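Local coordinates for flagellar hook associated protein type 3 FlgL (Legionella pneumophila subsp. pneumophila, PDB 5YTI) that probably serves as a structural component of the bacterial flagellum, as a flagellin-family protein of the junction between hook and filament, at residues A[73-78]-A[128-133]; A[78-83]-A[134-139]; A[163-168]-A[173-178]; A[179-184]-A[339-344]. All blocks are in the same frame, centred on the assembly; numbering follows the deposited sequence.

Interaction 1 of 4, residues A[73-78]-A[128-133]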
# COMPACT_ATOMS: atom_id res chain seq x y z
N LEU A 73 -11.97 -16.30 13.61
CA LEU A 73 -10.70 -15.59 13.59
C LEU A 73 -9.50 -16.51 13.71
O LEU A 73 -8.50 -16.30 13.04
CB LEU A 73 -10.66 -14.54 14.71
CG LEU A 73 -10.93 -13.08 14.34
CD1 LEU A 73 -12.12 -12.88 13.41
CD2 LEU A 73 -11.11 -12.28 15.61
N ARG A 74 -9.58 -17.52 14.56
CA ARG A 74 -8.50 -18.50 14.67
C ARG A 74 -8.37 -19.37 13.40
O ARG A 74 -7.25 -19.71 12.99
CB ARG A 74 -8.68 -19.36 15.92
CG ARG A 74 -8.30 -18.64 17.21
CD ARG A 74 -8.23 -19.57 18.43
NE ARG A 74 -8.59 -18.86 19.67
CZ ARG A 74 -7.75 -18.19 20.44
NH1 ARG A 74 -8.20 -17.57 21.54
NH2 ARG A 74 -6.46 -18.12 20.14
N LEU A 75 -9.50 -19.72 12.77
CA LEU A 75 -9.49 -20.39 11.47
C LEU A 75 -8.76 -19.51 10.44
O LEU A 75 -7.91 -19.99 9.67
CB LEU A 75 -10.93 -20.68 11.01
CG LEU A 75 -11.20 -21.98 10.25
CD1 LEU A 75 -10.82 -23.17 11.11
CD2 LEU A 75 -12.68 -22.07 9.86
N GLU A 76 -9.07 -18.22 10.46
CA GLU A 76 -8.43 -17.20 9.63
C GLU A 76 -6.93 -16.97 9.99
O GLU A 76 -6.14 -16.68 9.12
CB GLU A 76 -9.21 -15.88 9.71
CG GLU A 76 -8.84 -14.87 8.64
CD GLU A 76 -9.15 -13.42 8.99
OE1 GLU A 76 -8.24 -12.58 8.88
OE2 GLU A 76 -10.31 -13.11 9.36
N GLU A 77 -6.55 -17.07 11.26
CA GLU A 77 -5.15 -16.92 11.61
C GLU A 77 -4.38 -18.00 10.85
O GLU A 77 -3.33 -17.73 10.29
CB GLU A 77 -4.93 -17.01 13.13
CG GLU A 77 -3.47 -17.01 13.61
CD GLU A 77 -2.62 -15.81 13.13
OE1 GLU A 77 -3.07 -14.64 13.18
OE2 GLU A 77 -1.47 -16.02 12.71
N GLY A 78 -4.95 -19.20 10.77
CA GLY A 78 -4.25 -20.37 10.20
C GLY A 78 -4.09 -20.37 8.70
O GLY A 78 -3.12 -20.93 8.17
N LYS A 128 -13.14 -21.22 1.75
CA LYS A 128 -14.44 -21.17 2.40
C LYS A 128 -14.29 -21.43 3.90
O LYS A 128 -13.48 -22.26 4.31
CB LYS A 128 -15.38 -22.19 1.77
CG LYS A 128 -15.61 -21.94 0.29
CD LYS A 128 -16.50 -23.01 -0.32
CE LYS A 128 -17.00 -22.62 -1.71
NZ LYS A 128 -18.22 -23.39 -2.14
N ASP A 129 -15.04 -20.68 4.71
CA ASP A 129 -15.08 -20.94 6.16
C ASP A 129 -16.25 -21.89 6.47
O ASP A 129 -16.82 -22.51 5.55
CB ASP A 129 -15.04 -19.64 7.03
CG ASP A 129 -16.24 -18.68 6.82
OD1 ASP A 129 -16.81 -18.61 5.72
OD2 ASP A 129 -16.59 -17.95 7.78
N SER A 130 -16.56 -21.99 7.76
CA SER A 130 -17.46 -23.02 8.31
C SER A 130 -18.78 -23.25 7.58
O SER A 130 -19.31 -24.38 7.61
CB SER A 130 -17.73 -22.69 9.78
OG SER A 130 -16.52 -22.70 10.50
N ASN A 131 -19.31 -22.20 6.93
CA ASN A 131 -20.62 -22.26 6.24
C ASN A 131 -20.62 -22.83 4.80
O ASN A 131 -21.63 -23.38 4.32
CB ASN A 131 -21.25 -20.86 6.23
CG ASN A 131 -21.39 -20.26 7.61
OD1 ASN A 131 -21.32 -20.96 8.62
ND2 ASN A 131 -21.58 -18.96 7.66
N GLY A 132 -19.48 -22.70 4.11
CA GLY A 132 -19.45 -22.88 2.67
C GLY A 132 -19.60 -21.51 2.02
O GLY A 132 -19.98 -21.41 0.86
N SER A 133 -19.31 -20.45 2.79
CA SER A 133 -19.21 -19.08 2.26
C SER A 133 -17.75 -18.58 2.32
O SER A 133 -16.99 -19.01 3.18
CB SER A 133 -20.12 -18.14 3.05
OG SER A 133 -19.83 -18.19 4.43
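The flat group nearest this contact is the carboxylate of Asp129, and neither its faces nor its oxygens meet Leu75: the aliphatic CB of Asp129 does the touching, lying 4.4 Å from Leu75 CD2. The carboxylate is directed instead toward the far end of its own loop, where the hydroxyl Ser133 OG gives Asp129 OD1 a weak hydrogen bond of 3.3 Å. This fits the first torsion of Asp129 (chi1 62°), which sets CG between the backbone N and the carbonyl carbon. The same methyl of Leu75 has a second neighbour in Ser130, whose OG is 3.9 Å from CD2. That hydroxyl oxygen sits anti to its own carbonyl carbon, at chi1 -61°, and meets the methyl by van der Waals contact. Leu75 therefore works as a single apolar finger, extended from the outer side of helix 49-96 to the start of a type I turn that runs from Asp129 to Gly132. Gly132 N bonds to Asp129 O at 3.0 Å, and Asp129 N to Ser133 O at 3.0 Å. With Gly132 in a left-handed conformation, this is the pattern of a type I turn with a G1 bulge. Behind the leucine, Glu76 of the same helix lies against Met135 and Phe136, and the other side of the helix, through Leu73, packs on Leu349 of helix 316-374. Chemically the contact is a small van der Waals touch at the surface, one methyl on two small side chains. No hydrogen bond crosses it, and the polar bonds of the turn lie within the loop.

Interaction 2 of 4, residues A[78-83]-A[134-139]; sequences GILSNA and YMFSGS
Ile79 divides its two branches between two residues of the loop. With chi1 at -66° its CG1 is anti to the carbonyl carbon and CG2 anti to the backbone N, and each points at a different neighbour. CG1 packs against the end of Met135, a selenomethionine here, lying 4.0 Å from CE and at the same range from the selenium. The Met135 chain is bent at its last torsion (chi3 68°), which brings the methyl round alongside the isoleucine. CG2 of Ile79 comes to the Phe136 ring from the edge, near the ring plane, 3.9 Å from CE2. One residue further along the helix, Leu80 starts out across the line to the loop, but its CD2 reaches back to within 4.1 Å of Phe136 CZ. The outer end of the phenyl thus rests between the two helix residues, while one of its faces carries CG of the preceding Met135, 3.6 Å above the plane and displaced toward the rim. A turn beyond Ile79, Ala83 touches Leu121 and Tyr124 of helix 104-125, and Ile79 shares the tyrosine. All the contacts across the interface are apolar, and no hydrogen bond is made between the segments. The loop is fixed by polar bonds of its own, such as Ser137 OG to Tyr134 O at 3.1 Å, and the Phe136 ring stacks edge-to-face with Phe183. Here the loop after helix 104-125, within the N-terminal helical region of a flagellin-family protein, is laid back over the long helix 49-96, with apolar side chains at the contact between them.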
# COMPACT_ATOMS: atom_id res chain seq x y z
N GLY A 78 -4.95 -19.20 10.77
CA GLY A 78 -4.25 -20.37 10.20
C GLY A 78 -4.09 -20.37 8.70
O GLY A 78 -3.12 -20.93 8.17
N ILE A 79 -5.06 -19.76 8.01
CA ILE A 79 -4.98 -19.54 6.57
C ILE A 79 -3.95 -18.45 6.26
O ILE A 79 -3.07 -18.66 5.42
CB ILE A 79 -6.35 -19.17 5.98
CG1 ILE A 79 -7.31 -20.37 6.09
CG2 ILE A 79 -6.20 -18.71 4.53
CD1 ILE A 79 -6.90 -21.61 5.31
N LEU A 80 -4.03 -17.32 6.94
CA LEU A 80 -2.98 -16.32 6.84
C LEU A 80 -1.62 -16.92 7.18
O LEU A 80 -0.66 -16.70 6.45
CB LEU A 80 -3.27 -15.12 7.73
CG LEU A 80 -4.39 -14.23 7.21
CD1 LEU A 80 -4.44 -12.92 7.97
CD2 LEU A 80 -4.28 -13.91 5.73
N SER A 81 -1.55 -17.68 8.26
CA SER A 81 -0.31 -18.38 8.67
C SER A 81 0.31 -19.29 7.56
O SER A 81 1.53 -19.26 7.30
CB SER A 81 -0.62 -19.19 9.93
OG SER A 81 0.39 -20.10 10.28
N ASN A 82 -0.57 -20.09 6.93
CA ASN A 82 -0.25 -20.89 5.72
C ASN A 82 0.31 -20.01 4.59
O ASN A 82 1.25 -20.37 3.90
CB ASN A 82 -1.50 -21.59 5.13
CG ASN A 82 -2.02 -22.75 5.96
OD1 ASN A 82 -1.27 -23.41 6.68
ND2 ASN A 82 -3.32 -23.01 5.85
N ALA A 83 -0.33 -18.87 4.40
CA ALA A 83 -0.01 -18.00 3.31
C ALA A 83 1.34 -17.33 3.55
O ALA A 83 2.02 -16.94 2.58
CB ALA A 83 -1.09 -16.96 3.15
N TYR A 134 -17.34 -17.68 1.44
CA TYR A 134 -15.91 -17.36 1.33
C TYR A 134 -15.40 -16.47 2.45
O TYR A 134 -16.08 -15.53 2.82
CB TYR A 134 -15.63 -16.72 -0.03
CG TYR A 134 -15.88 -17.67 -1.17
CD1 TYR A 134 -14.93 -18.63 -1.53
CD2 TYR A 134 -17.07 -17.62 -1.89
CE1 TYR A 134 -15.16 -19.51 -2.58
CE2 TYR A 134 -17.31 -18.50 -2.94
CZ TYR A 134 -16.36 -19.44 -3.28
OH TYR A 134 -16.60 -20.30 -4.33
N MSE A 135 -14.21 -16.73 3.01
CA MSE A 135 -13.75 -15.91 4.15
C MSE A 135 -13.27 -14.55 3.76
O MSE A 135 -13.36 -13.62 4.56
CB MSE A 135 -12.74 -16.58 5.10
CG MSE A 135 -11.44 -17.11 4.54
SE MSE A 135 -10.17 -17.52 6.02
CE MSE A 135 -10.98 -19.06 6.96
N PHE A 136 -12.78 -14.37 2.54
CA PHE A 136 -12.14 -13.11 2.19
C PHE A 136 -12.92 -12.31 1.15
O PHE A 136 -12.37 -11.50 0.42
CB PHE A 136 -10.73 -13.36 1.68
CG PHE A 136 -9.81 -13.94 2.70
CD1 PHE A 136 -9.60 -13.30 3.91
CD2 PHE A 136 -9.11 -15.11 2.45
CE1 PHE A 136 -8.73 -13.82 4.86
CE2 PHE A 136 -8.25 -15.63 3.40
CZ PHE A 136 -8.06 -14.98 4.60
N SER A 137 -14.21 -12.53 1.09
CA SER A 137 -15.01 -11.88 0.07
C SER A 137 -15.76 -10.66 0.59
O SER A 137 -16.31 -9.90 -0.21
CB SER A 137 -16.00 -12.88 -0.49
OG SER A 137 -16.65 -13.51 0.58
N GLY A 138 -15.80 -10.47 1.90
CA GLY A 138 -16.54 -9.34 2.48
C GLY A 138 -18.00 -9.68 2.62
O GLY A 138 -18.34 -10.82 2.80
N SER A 139 -18.89 -8.71 2.52
CA SER A 139 -20.31 -9.01 2.68
C SER A 139 -20.83 -9.96 1.61
O SER A 139 -21.87 -10.57 1.81
CB SER A 139 -21.15 -7.76 2.61
OG SER A 139 -21.55 -7.56 1.27

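Interaction 3 of 4, residues A[163-168]-A[173-178]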
# COMPACT_ATOMS: atom_id res chain seq x y z
N ARG A 163 -18.04 -7.53 8.82
CA ARG A 163 -19.08 -7.78 9.80
C ARG A 163 -18.53 -7.53 11.19
O ARG A 163 -17.61 -8.22 11.64
CB ARG A 163 -19.60 -9.22 9.71
CG ARG A 163 -20.77 -9.38 8.74
CD ARG A 163 -21.45 -10.75 8.89
NE ARG A 163 -20.49 -11.82 9.21
CZ ARG A 163 -19.48 -12.23 8.43
NH1 ARG A 163 -18.68 -13.22 8.83
NH2 ARG A 163 -19.24 -11.65 7.25
N PHE A 164 -19.08 -6.51 11.84
CA PHE A 164 -18.81 -6.20 13.23
C PHE A 164 -19.86 -6.93 14.11
O PHE A 164 -20.99 -7.09 13.71
CB PHE A 164 -18.84 -4.69 13.46
CG PHE A 164 -17.72 -3.94 12.78
CD1 PHE A 164 -16.43 -3.95 13.31
CD2 PHE A 164 -17.96 -3.18 11.64
CE1 PHE A 164 -15.40 -3.25 12.70
CE2 PHE A 164 -16.94 -2.47 11.03
CZ PHE A 164 -15.66 -2.51 11.57
N GLN A 165 -19.47 -7.40 15.28
CA GLN A 165 -20.36 -8.19 16.10
C GLN A 165 -20.32 -7.77 17.55
O GLN A 165 -19.23 -7.65 18.14
CB GLN A 165 -20.00 -9.64 16.00
CG GLN A 165 -20.40 -10.22 14.68
CD GLN A 165 -21.13 -11.51 14.86
OE1 GLN A 165 -22.34 -11.54 14.72
NE2 GLN A 165 -20.40 -12.59 15.23
N ALA A 166 -21.51 -7.56 18.12
CA ALA A 166 -21.66 -7.25 19.53
C ALA A 166 -21.21 -8.47 20.33
O ALA A 166 -21.74 -9.57 20.14
CB ALA A 166 -23.12 -6.91 19.85
N VAL A 167 -20.19 -8.28 21.19
CA VAL A 167 -19.69 -9.32 22.09
C VAL A 167 -19.62 -8.87 23.56
O VAL A 167 -19.20 -9.64 24.43
CB VAL A 167 -18.31 -9.84 21.62
CG1 VAL A 167 -18.43 -10.43 20.22
CG2 VAL A 167 -17.27 -8.73 21.59
N THR A 168 -19.99 -7.61 23.81
CA THR A 168 -20.41 -7.07 25.13
C THR A 168 -21.41 -5.94 24.82
O THR A 168 -21.79 -5.78 23.66
CB THR A 168 -19.23 -6.51 25.97
OG1 THR A 168 -18.79 -5.25 25.44
CG2 THR A 168 -18.06 -7.51 26.05
N VAL A 173 -16.65 -6.06 17.45
CA VAL A 173 -15.37 -6.63 16.98
C VAL A 173 -15.51 -7.18 15.54
O VAL A 173 -16.50 -7.83 15.21
CB VAL A 173 -14.93 -7.81 17.87
CG1 VAL A 173 -13.76 -8.56 17.27
CG2 VAL A 173 -14.60 -7.30 19.26
N ALA A 174 -14.52 -6.96 14.68
CA ALA A 174 -14.64 -7.42 13.29
C ALA A 174 -14.29 -8.91 13.19
O ALA A 174 -13.26 -9.31 13.71
CB ALA A 174 -13.74 -6.60 12.38
N VAL A 175 -15.12 -9.70 12.52
CA VAL A 175 -14.89 -11.14 12.51
C VAL A 175 -14.36 -11.64 11.20
O VAL A 175 -14.34 -12.85 10.97
CB VAL A 175 -16.17 -11.92 12.83
CG1 VAL A 175 -16.75 -11.45 14.14
CG2 VAL A 175 -17.18 -11.79 11.71
N ASN A 176 -13.94 -10.73 10.33
CA ASN A 176 -13.34 -11.11 9.05
C ASN A 176 -12.45 -10.02 8.55
O ASN A 176 -12.45 -8.90 9.07
CB ASN A 176 -14.42 -11.41 8.00
CG ASN A 176 -15.23 -10.19 7.60
OD1 ASN A 176 -15.81 -9.51 8.43
ND2 ASN A 176 -15.29 -9.94 6.32
N ASP A 177 -11.68 -10.37 7.53
CA ASP A 177 -10.97 -9.38 6.73
C ASP A 177 -11.36 -9.58 5.27
O ASP A 177 -12.04 -10.56 4.94
CB ASP A 177 -9.47 -9.50 6.91
CG ASP A 177 -9.02 -9.23 8.33
OD1 ASP A 177 -9.03 -10.18 9.15
OD2 ASP A 177 -8.60 -8.08 8.62
N THR A 178 -10.97 -8.66 4.39
CA THR A 178 -11.38 -8.75 3.00
C THR A 178 -10.21 -8.74 2.03
O THR A 178 -9.18 -8.11 2.28
CB THR A 178 -12.43 -7.67 2.63
OG1 THR A 178 -11.84 -6.36 2.64
CG2 THR A 178 -13.58 -7.73 3.60
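Phe164 and Ala174 form a non-hydrogen-bonded pair of an antiparallel beta hairpin, their side chains leaving the same face of the two-stranded sheet. The Phe164 ring meets its partner obliquely, CE1 3.8 Å from Ala174 CB; on this face Phe164 also packs on Asn149 of the second subunit. Gln165 and Val173, the neighbouring hydrogen-bonded pair, put their side chains on the other face, toward helix 49-96. They are joined by Gln165 N to Val173 O at 3.0 Å and by Val173 N to Gln165 O at 3.1 Å, neither donor lying in the plane of the carbonyl it meets. Gln165 bends at chi2 and lays its CG across Val175 at about a right angle, 3.9 Å from CG1. The other branch of Val175, CG2, takes the Arg163 side chain, which crosses it obliquely and brings NH1 to 3.5 Å. At the far end the chain turns a corner at Val167, whose CG2 meets Val173 CG2, again at about a right angle, 3.8 Å away. The ladder does not stop where the strand does: Val175 N reaches Arg163 O at 3.0 Å almost straight in line with the C=O bond. Beyond it a side chain takes over from backbone. Asn176, its CG set between the backbone N and the carbonyl carbon (chi1 66°), turns OD1 back toward the opposite strand, and Arg163 N donates to that oxygen at 3.0 Å, in the amide plane and on a lone pair.

Interaction 4 of 4, residues A[179-184]-A[339-344]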
# COMPACT_ATOMS: atom_id res chain seq x y z
N GLY A 179 -10.40 -9.43 0.92
CA GLY A 179 -9.33 -9.77 -0.02
C GLY A 179 -8.63 -8.57 -0.60
O GLY A 179 -7.43 -8.63 -0.89
N ASP A 180 -9.38 -7.48 -0.76
CA ASP A 180 -8.80 -6.25 -1.27
C ASP A 180 -7.76 -5.74 -0.29
O ASP A 180 -6.70 -5.29 -0.67
CB ASP A 180 -9.87 -5.19 -1.52
CG ASP A 180 -10.46 -4.64 -0.22
OD1 ASP A 180 -11.02 -5.47 0.56
OD2 ASP A 180 -10.36 -3.41 0.02
N ASN A 181 -8.04 -5.86 1.00
CA ASN A 181 -7.03 -5.50 1.99
C ASN A 181 -5.93 -6.56 2.10
O ASN A 181 -4.77 -6.20 2.12
CB ASN A 181 -7.63 -5.23 3.36
CG ASN A 181 -6.63 -4.66 4.31
OD1 ASN A 181 -5.89 -3.74 3.97
ND2 ASN A 181 -6.56 -5.21 5.48
N VAL A 182 -6.27 -7.84 2.17
CA VAL A 182 -5.25 -8.85 2.47
C VAL A 182 -4.32 -9.16 1.30
O VAL A 182 -3.13 -9.22 1.48
CB VAL A 182 -5.87 -10.16 2.97
CG1 VAL A 182 -4.78 -11.18 3.20
CG2 VAL A 182 -6.65 -9.92 4.24
N PHE A 183 -4.89 -9.31 0.10
CA PHE A 183 -4.15 -9.81 -1.04
C PHE A 183 -3.89 -8.84 -2.19
O PHE A 183 -2.92 -9.03 -2.90
CB PHE A 183 -4.89 -11.02 -1.60
CG PHE A 183 -5.00 -12.16 -0.64
CD1 PHE A 183 -3.96 -13.04 -0.48
CD2 PHE A 183 -6.16 -12.37 0.09
CE1 PHE A 183 -4.06 -14.10 0.41
CE2 PHE A 183 -6.27 -13.42 0.98
CZ PHE A 183 -5.23 -14.29 1.14
N MSE A 184 -4.72 -7.83 -2.39
CA MSE A 184 -4.64 -7.05 -3.64
C MSE A 184 -3.89 -5.74 -3.60
O MSE A 184 -3.15 -5.40 -4.53
CB MSE A 184 -6.01 -6.76 -4.23
CG MSE A 184 -6.94 -7.97 -4.17
SE MSE A 184 -6.59 -9.32 -5.58
CE MSE A 184 -6.51 -8.05 -7.07
N LEU A 339 1.64 -9.99 7.99
CA LEU A 339 1.93 -9.88 9.40
C LEU A 339 1.12 -8.75 10.08
O LEU A 339 0.77 -8.89 11.25
CB LEU A 339 3.42 -9.65 9.64
CG LEU A 339 3.86 -9.50 11.10
CD1 LEU A 339 3.48 -10.71 11.96
CD2 LEU A 339 5.36 -9.26 11.17
N SER A 340 0.82 -7.65 9.39
CA SER A 340 0.09 -6.56 10.04
C SER A 340 -1.36 -6.96 10.14
O SER A 340 -2.03 -6.64 11.12
CB SER A 340 0.25 -5.20 9.34
OG SER A 340 -0.49 -5.09 8.14
N VAL A 341 -1.86 -7.68 9.14
CA VAL A 341 -3.20 -8.25 9.25
C VAL A 341 -3.22 -9.25 10.39
O VAL A 341 -4.15 -9.26 11.14
CB VAL A 341 -3.69 -8.90 7.95
CG1 VAL A 341 -5.05 -9.52 8.14
CG2 VAL A 341 -3.79 -7.88 6.82
N GLN A 342 -2.18 -10.05 10.54
CA GLN A 342 -2.11 -10.97 11.70
C GLN A 342 -2.06 -10.22 13.01
O GLN A 342 -2.75 -10.59 13.95
CB GLN A 342 -0.89 -11.90 11.64
CG GLN A 342 -0.97 -12.95 10.57
CD GLN A 342 0.32 -13.69 10.43
OE1 GLN A 342 1.37 -13.09 10.22
NE2 GLN A 342 0.25 -15.01 10.55
N SER A 343 -1.24 -9.18 13.09
CA SER A 343 -1.16 -8.42 14.34
C SER A 343 -2.55 -7.85 14.65
O SER A 343 -2.97 -7.92 15.79
CB SER A 343 -0.09 -7.32 14.29
OG SER A 343 1.22 -7.89 14.17
N ASP A 344 -3.27 -7.34 13.64
CA ASP A 344 -4.62 -6.79 13.82
C ASP A 344 -5.59 -7.82 14.43
O ASP A 344 -6.42 -7.52 15.28
CB ASP A 344 -5.21 -6.29 12.49
CG ASP A 344 -6.45 -5.41 12.69
OD1 ASP A 344 -6.27 -4.26 13.16
OD2 ASP A 344 -7.60 -5.83 12.41
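Val182 and Val341 make the buried, apolar half of this small contact: CG2 of Val182 rests 4.2 Å from CG1 of Val341, methyl to methyl. Val341 holds that CG1 anti to its backbone N (chi1 177°), which leaves CG2 to turn the other way, toward Asn181. There the character changes, though the spacing hardly does. Asn181 ND2 passes CG2 of Val341 at 4.1 Å, the two side chains sliding by in opposite directions with no hydrogen bond between them. This is the polar and partly exposed margin, and the amide looks outward for its partner: Asn181 OD1 accepts from Asn293 of the second subunit. Each segment is held by bonds of its own. Ser343 N and Ser343 OG grip Leu339 O from opposite faces of its plane, the hydroxyl at 3.1 Å. In 179-184 the turn widens to the pi type, with Gly179 O taking Phe183 N at 2.8 Å and Met184 N weakly. The other branch of Val182, CG1, lies 3.5 Å above one face of the Phe183 ring. Around the short helix, Leu80 of helix 49-96 touches both Val182 and Val341, Phe183 leans on Ile296 at the start of helix 296-307, and Asp180 and Met184 rest on Tyr156 of strand 154-156.

Overall arrangement
Interactions 1 and 2 are consecutive bites of helix 49-96 on one loop: their centres are 7 Å apart, they share Gly78, and their segments alternate along the chain. Interactions 3 and 4 follow in series, the hairpin 164-174 leading through residues 175-178 into helix 179-184. The centre of interaction 4 lies about 9 Å from that of interaction 2, and Leu80 and Phe136 pack on Val182, Val341 and Phe183 to join them. Interaction 3 lies 13 to 15 Å from the other three centres. Helices 49-96 and 316-374, distant in sequence, touch each other directly, and the loop, hairpin and short helix pack along them; interactions 3 and 4 also reach the second subunit.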